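Local coordinates for minor fimbrium tip subunit Mfa3 (PDB 5NF4), which forms part of the tip of the minor fimbriae, filaments that mediate biofilm formation and adhesion to host cells and other oral bacteria, at residues 252-264 and 308-322. Numbering follows the deposited sequence.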
loop_
_atom_site.group_PDB
_atom_site.type_symbol
_atom_site.label_atom_id
_atom_site.label_comp_id
_atom_site.label_asym_id
_atom_site.label_seq_id
_atom_site.Cartn_x
_atom_site.Cartn_y
_atom_site.Cartn_z
ATOM N N TYR A 252 -9.793 0.699 -1.578
ATOM C CA TYR A 252 -8.386 0.787 -1.199
ATOM C C TYR A 252 -8.179 1.934 -0.240
ATOM O O TYR A 252 -8.934 2.894 -0.236
ATOM C CB TYR A 252 -7.486 0.976 -2.439
ATOM C CG TYR A 252 -7.759 -0.011 -3.540
ATOM C CD1 TYR A 252 -8.764 0.212 -4.472
ATOM C CD2 TYR A 252 -7.031 -1.188 -3.643
ATOM C CE1 TYR A 252 -9.006 -0.685 -5.472
ATOM C CE2 TYR A 252 -7.275 -2.078 -4.652
ATOM C CZ TYR A 252 -8.273 -1.829 -5.554
ATOM O OH TYR A 252 -8.554 -2.719 -6.562
ATOM N N MET A 253 -7.143 1.844 0.581
ATOM C CA MET A 253 -6.848 2.942 1.470
ATOM C C MET A 253 -5.369 2.983 1.834
ATOM O O MET A 253 -4.687 1.946 1.834
ATOM C CB MET A 253 -7.659 2.868 2.763
ATOM C CG MET A 253 -7.453 1.644 3.599
ATOM S SD MET A 253 -8.129 0.111 2.909
ATOM C CE MET A 253 -8.593 -0.667 4.485
ATOM N N PRO A 254 -4.892 4.176 2.163
ATOM C CA PRO A 254 -3.484 4.207 2.560
ATOM C C PRO A 254 -3.223 3.490 3.877
ATOM O O PRO A 254 -4.109 3.328 4.711
ATOM C CB PRO A 254 -3.189 5.687 2.691
ATOM C CG PRO A 254 -4.280 6.387 1.947
ATOM C CD PRO A 254 -5.484 5.525 2.170
ATOM N N GLU A 255 -1.987 3.049 4.048
ATOM C CA GLU A 255 -1.518 2.591 5.343
ATOM C C GLU A 255 -1.959 3.539 6.438
ATOM O O GLU A 255 -1.916 4.756 6.265
ATOM C CB GLU A 255 0.016 2.475 5.306
ATOM C CG GLU A 255 0.647 2.013 6.571
ATOM C CD GLU A 255 2.099 1.757 6.334
ATOM O OE1 GLU A 255 2.433 0.629 5.901
ATOM O OE2 GLU A 255 2.878 2.713 6.527
ATOM N N ALA A 256 -2.384 2.980 7.562
ATOM C CA ALA A 256 -2.822 3.762 8.695
ATOM C C ALA A 256 -2.370 3.107 9.974
ATOM O O ALA A 256 -2.804 1.998 10.300
ATOM C CB ALA A 256 -4.364 3.929 8.687
ATOM N N ILE A 257 -1.464 3.774 10.683
ATOM C CA ILE A 257 -1.011 3.293 11.983
ATOM C C ILE A 257 -2.016 3.635 13.062
ATOM O O ILE A 257 -2.469 4.768 13.152
ATOM C CB ILE A 257 0.330 3.911 12.383
ATOM C CG1 ILE A 257 1.362 3.725 11.277
ATOM C CG2 ILE A 257 0.806 3.328 13.711
ATOM C CD1 ILE A 257 1.553 2.301 10.819
ATOM N N VAL A 258 -2.345 2.654 13.900
ATOM C CA VAL A 258 -3.152 2.893 15.097
ATOM C C VAL A 258 -2.384 2.454 16.334
ATOM O O VAL A 258 -1.908 1.316 16.404
ATOM C CB VAL A 258 -4.485 2.129 15.037
ATOM C CG1 VAL A 258 -5.395 2.533 16.213
ATOM C CG2 VAL A 258 -5.196 2.386 13.687
ATOM N N GLU A 259 -2.234 3.357 17.297
ATOM C CA GLU A 259 -1.503 3.041 18.530
ATOM C C GLU A 259 -2.149 1.849 19.215
ATOM O O GLU A 259 -3.392 1.712 19.246
ATOM C CB GLU A 259 -1.457 4.274 19.462
ATOM C CG GLU A 259 -0.522 5.328 18.919
ATOM C CD GLU A 259 -0.697 6.695 19.557
ATOM O OE1 GLU A 259 -1.384 6.802 20.591
ATOM O OE2 GLU A 259 -0.144 7.666 19.008
ATOM N N SER A 260 -1.326 0.972 19.775
ATOM C CA SER A 260 -1.846 -0.277 20.323
ATOM C C SER A 260 -2.369 -0.103 21.744
ATOM O O SER A 260 -2.756 -1.066 22.389
ATOM C CB SER A 260 -0.754 -1.354 20.276
ATOM O OG SER A 260 0.340 -0.972 21.062
ATOM N N THR A 261 -2.392 1.135 22.218
ATOM C CA THR A 261 -3.038 1.474 23.470
ATOM C C THR A 261 -4.528 1.788 23.267
ATOM O O THR A 261 -5.247 1.971 24.235
ATOM C CB THR A 261 -2.386 2.688 24.095
ATOM O OG1 THR A 261 -2.297 3.710 23.105
ATOM C CG2 THR A 261 -0.996 2.353 24.615
ATOM N N LYS A 262 -4.952 1.883 22.010
ATOM C CA LYS A 262 -6.346 2.164 21.633
ATOM C C LYS A 262 -7.105 0.914 21.189
ATOM O O LYS A 262 -6.500 -0.055 20.728
ATOM C CB LYS A 262 -6.374 3.191 20.489
ATOM C CG LYS A 262 -5.785 4.529 20.854
ATOM C CD LYS A 262 -5.765 5.499 19.702
ATOM C CE LYS A 262 -5.128 6.802 20.192
ATOM N NZ LYS A 262 -4.940 7.803 19.140
ATOM N N TRP A 263 -8.441 0.949 21.275
ATOM C CA TRP A 263 -9.241 -0.066 20.632
ATOM C C TRP A 263 -10.614 0.514 20.331
ATOM O O TRP A 263 -10.897 1.635 20.729
ATOM C CB TRP A 263 -9.354 -1.329 21.482
ATOM C CG TRP A 263 -9.960 -1.195 22.844
ATOM C CD1 TRP A 263 -11.282 -1.321 23.164
ATOM C CD2 TRP A 263 -9.273 -0.954 24.077
ATOM N NE1 TRP A 263 -11.461 -1.162 24.516
ATOM C CE2 TRP A 263 -10.245 -0.934 25.103
ATOM C CE3 TRP A 263 -7.932 -0.740 24.416
ATOM C CZ2 TRP A 263 -9.925 -0.719 26.444
ATOM C CZ3 TRP A 263 -7.611 -0.512 25.763
ATOM C CH2 TRP A 263 -8.610 -0.511 26.756
ATOM N N TRP A 264 -11.428 -0.260 19.619
ATOM C CA TRP A 264 -12.745 0.167 19.175
ATOM C C TRP A 264 -13.546 0.651 20.363
ATOM O O TRP A 264 -13.697 -0.059 21.351
ATOM C CB TRP A 264 -13.468 -0.988 18.472
ATOM C CG TRP A 264 -14.802 -0.643 17.876
ATOM C CD1 TRP A 264 -16.041 -0.978 18.359
ATOM C CD2 TRP A 264 -15.023 0.103 16.678
ATOM N NE1 TRP A 264 -17.026 -0.482 17.525
ATOM C CE2 TRP A 264 -16.422 0.191 16.489
ATOM C CE3 TRP A 264 -14.173 0.717 15.749
ATOM C CZ2 TRP A 264 -16.984 0.861 15.399
ATOM C CZ3 TRP A 264 -14.721 1.377 14.677
ATOM C CH2 TRP A 264 -16.114 1.436 14.498
ATOM N N ALA A 308 -12.640 -7.826 17.156
ATOM C CA ALA A 308 -12.422 -6.589 16.413
ATOM C C ALA A 308 -13.057 -5.395 17.099
ATOM O O ALA A 308 -12.556 -4.272 17.004
ATOM C CB ALA A 308 -12.961 -6.721 15.005
ATOM N N LYS A 309 -14.181 -5.624 17.771
ATOM C CA LYS A 309 -14.848 -4.536 18.464
ATOM C C LYS A 309 -14.297 -4.253 19.866
ATOM O O LYS A 309 -14.880 -3.474 20.620
ATOM C CB LYS A 309 -16.359 -4.829 18.517
ATOM C CG LYS A 309 -16.999 -4.631 17.165
ATOM C CD LYS A 309 -18.536 -4.684 17.257
ATOM C CE LYS A 309 -19.190 -3.836 16.171
ATOM N NZ LYS A 309 -20.644 -3.626 16.411
ATOM N N GLY A 310 -13.157 -4.859 20.199
ATOM C CA GLY A 310 -12.496 -4.611 21.474
ATOM C C GLY A 310 -13.222 -5.104 22.720
ATOM O O GLY A 310 -13.016 -4.559 23.808
ATOM N N LEU A 311 -14.070 -6.130 22.582
ATOM C CA LEU A 311 -14.867 -6.626 23.696
ATOM C C LEU A 311 -14.143 -7.700 24.510
ATOM O O LEU A 311 -14.621 -8.087 25.556
ATOM C CB LEU A 311 -16.211 -7.178 23.187
ATOM C CG LEU A 311 -16.983 -6.184 22.318
ATOM C CD1 LEU A 311 -18.290 -6.816 21.784
ATOM C CD2 LEU A 311 -17.290 -4.905 23.080
ATOM N N LEU A 312 -12.973 -8.153 24.042
ATOM C CA LEU A 312 -12.256 -9.231 24.739
ATOM C C LEU A 312 -11.018 -8.677 25.447
ATOM O O LEU A 312 -10.609 -7.563 25.193
ATOM C CB LEU A 312 -11.861 -10.336 23.755
ATOM C CG LEU A 312 -12.947 -10.803 22.778
ATOM C CD1 LEU A 312 -12.387 -11.796 21.769
ATOM C CD2 LEU A 312 -14.123 -11.411 23.497
ATOM N N ALA A 313 -10.466 -9.460 26.365
ATOM C CA ALA A 313 -9.249 -9.067 27.078
ATOM C C ALA A 313 -8.107 -8.780 26.116
ATOM O O ALA A 313 -7.366 -7.801 26.289
ATOM C CB ALA A 313 -8.855 -10.157 28.051
ATOM N N ASP A 314 -7.953 -9.637 25.112
ATOM C CA ASP A 314 -6.952 -9.416 24.066
ATOM C C ASP A 314 -7.511 -8.418 23.070
ATOM O O ASP A 314 -8.622 -8.630 22.583
ATOM C CB ASP A 314 -6.614 -10.701 23.315
ATOM C CG ASP A 314 -6.005 -11.760 24.184
ATOM O OD1 ASP A 314 -5.550 -11.465 25.314
ATOM O OD2 ASP A 314 -5.985 -12.909 23.706
ATOM N N LYS A 315 -6.768 -7.354 22.774
ATOM C CA LYS A 315 -7.165 -6.358 21.776
ATOM C C LYS A 315 -6.439 -6.518 20.445
ATOM O O LYS A 315 -5.239 -6.845 20.419
ATOM C CB LYS A 315 -6.912 -4.936 22.292
ATOM C CG LYS A 315 -7.388 -4.648 23.699
ATOM C CD LYS A 315 -8.910 -4.712 23.840
ATOM C CE LYS A 315 -9.317 -4.663 25.315
ATOM N NZ LYS A 315 -10.793 -4.737 25.499
ATOM N N PRO A 316 -7.136 -6.255 19.329
ATOM C CA PRO A 316 -6.418 -6.373 18.061
ATOM C C PRO A 316 -5.467 -5.240 17.783
ATOM O O PRO A 316 -5.482 -4.193 18.420
ATOM C CB PRO A 316 -7.523 -6.388 17.021
ATOM C CG PRO A 316 -8.679 -5.757 17.667
ATOM C CD PRO A 316 -8.581 -6.002 19.122
ATOM N N SER A 317 -4.616 -5.474 16.803
ATOM C CA SER A 317 -3.941 -4.372 16.145
ATOM C C SER A 317 -4.856 -3.841 15.046
ATOM O O SER A 317 -5.329 -4.612 14.202
ATOM C CB SER A 317 -2.628 -4.816 15.558
ATOM O OG SER A 317 -2.114 -3.777 14.770
ATOM N N TYR A 318 -5.097 -2.533 15.049
ATOM C CA TYR A 318 -5.945 -1.887 14.060
ATOM C C TYR A 318 -5.152 -1.198 12.962
ATOM O O TYR A 318 -5.720 -0.546 12.087
ATOM C CB TYR A 318 -6.859 -0.863 14.726
ATOM C CG TYR A 318 -7.833 -1.451 15.710
ATOM C CD1 TYR A 318 -9.075 -1.944 15.279
ATOM C CD2 TYR A 318 -7.521 -1.532 17.076
ATOM C CE1 TYR A 318 -9.984 -2.470 16.168
ATOM C CE2 TYR A 318 -8.431 -2.084 17.977
ATOM C CZ TYR A 318 -9.671 -2.522 17.513
ATOM O OH TYR A 318 -10.589 -3.078 18.364
ATOM N N THR A 319 -3.836 -1.358 12.983
ATOM C CA THR A 319 -3.059 -0.795 11.924
ATOM C C THR A 319 -3.451 -1.461 10.609
ATOM O O THR A 319 -3.620 -2.675 10.543
ATOM C CB THR A 319 -1.571 -0.980 12.181
ATOM O OG1 THR A 319 -1.174 -0.134 13.276
ATOM C CG2 THR A 319 -0.712 -0.671 10.918
ATOM N N VAL A 320 -3.598 -0.644 9.578
ATOM C CA VAL A 320 -3.752 -1.113 8.212
ATOM C C VAL A 320 -2.387 -0.968 7.537
ATOM O O VAL A 320 -1.900 0.137 7.424
ATOM C CB VAL A 320 -4.801 -0.289 7.465
ATOM C CG1 VAL A 320 -4.900 -0.675 5.982
ATOM C CG2 VAL A 320 -6.183 -0.410 8.152
ATOM N N TYR A 321 -1.803 -2.064 7.078
ATOM C CA TYR A 321 -0.469 -2.061 6.472
ATOM C C TYR A 321 -0.501 -1.946 4.944
ATOM O O TYR A 321 -1.342 -2.562 4.279
ATOM C CB TYR A 321 0.270 -3.331 6.873
ATOM C CG TYR A 321 0.709 -3.349 8.320
ATOM C CD1 TYR A 321 1.856 -2.668 8.729
ATOM C CD2 TYR A 321 -0.022 -4.024 9.278
ATOM C CE1 TYR A 321 2.250 -2.664 10.059
ATOM C CE2 TYR A 321 0.365 -4.027 10.607
ATOM C CZ TYR A 321 1.512 -3.344 10.990
ATOM O OH TYR A 321 1.892 -3.350 12.309
ATOM N N ARG A 322 0.462 -1.216 4.376
ATOM C CA ARG A 322 0.524 -1.114 2.921
ATOM C C ARG A 322 0.683 -2.475 2.251
ATOM O O ARG A 322 1.335 -3.379 2.783
ATOM C CB ARG A 322 1.685 -0.222 2.496
ATOM C CG ARG A 322 3.050 -0.811 2.812
ATOM C CD ARG A 322 4.204 0.187 2.556
ATOM N NE ARG A 322 4.035 1.374 3.385
ATOM C CZ ARG A 322 4.168 2.623 2.969
ATOM N NH1 ARG A 322 4.562 2.882 1.712
ATOM N NH2 ARG A 322 3.902 3.615 3.820
HETATM O O HOH W 1 -3.863 -0.832 17.188
HETATM O O HOH W 2 -1.599 -1.696 16.204
HETATM O O HOH W 3 -4.791 -1.862 19.473
HETATM O O HOH W 4 -19.800 -0.885 17.323
HETATM O O HOH W 5 -15.268 -1.957 22.506
#
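Lys315, bent at chi2, lies across one face of the Trp263 indole. Lys315 NZ makes a cation-pi contact, 4.0 Å from the centroid of the Trp263 five-membered ring; CD makes a CH-pi contact there. The same NZ donates to Gly310 O and Leu312 O, pinning the ammonium group. Trp264 has CG anti to the backbone N (chi1 -176°) and runs alongside Lys309. Water 4 joins Trp264 NE1 to Lys309 NZ. Tyr318 OH accepts from Trp264 N at 3.2 Å and donates to Ala308 O at 2.7 Å.

At the far end, Arg322 grips Glu255 side-on. Arg322 NH2 reaches Glu255 OE2 at 3.0 Å and Arg322 NE reaches Glu255 OE1 at 3.1 Å, but the carboxylate and guanidinium planes are 67° apart. Arg322 N also donates to Glu255 OE1. Glu255 OE2 accepts from Asn227 N, and Arg322 NH1 donates to Arg223 O. Thr319 OG1 takes the Val258 N-H almost straight (174°). Ala256 and Val320 exchange two backbone hydrogen bonds, an antiparallel hydrogen-bonded pair forming a single beta bridge. The contact ties the loop after strand 248-254 to the Schellman-capped end of helix 304-308 and the lead-in to strand 324-332, within the fimbrillin-type beta fold.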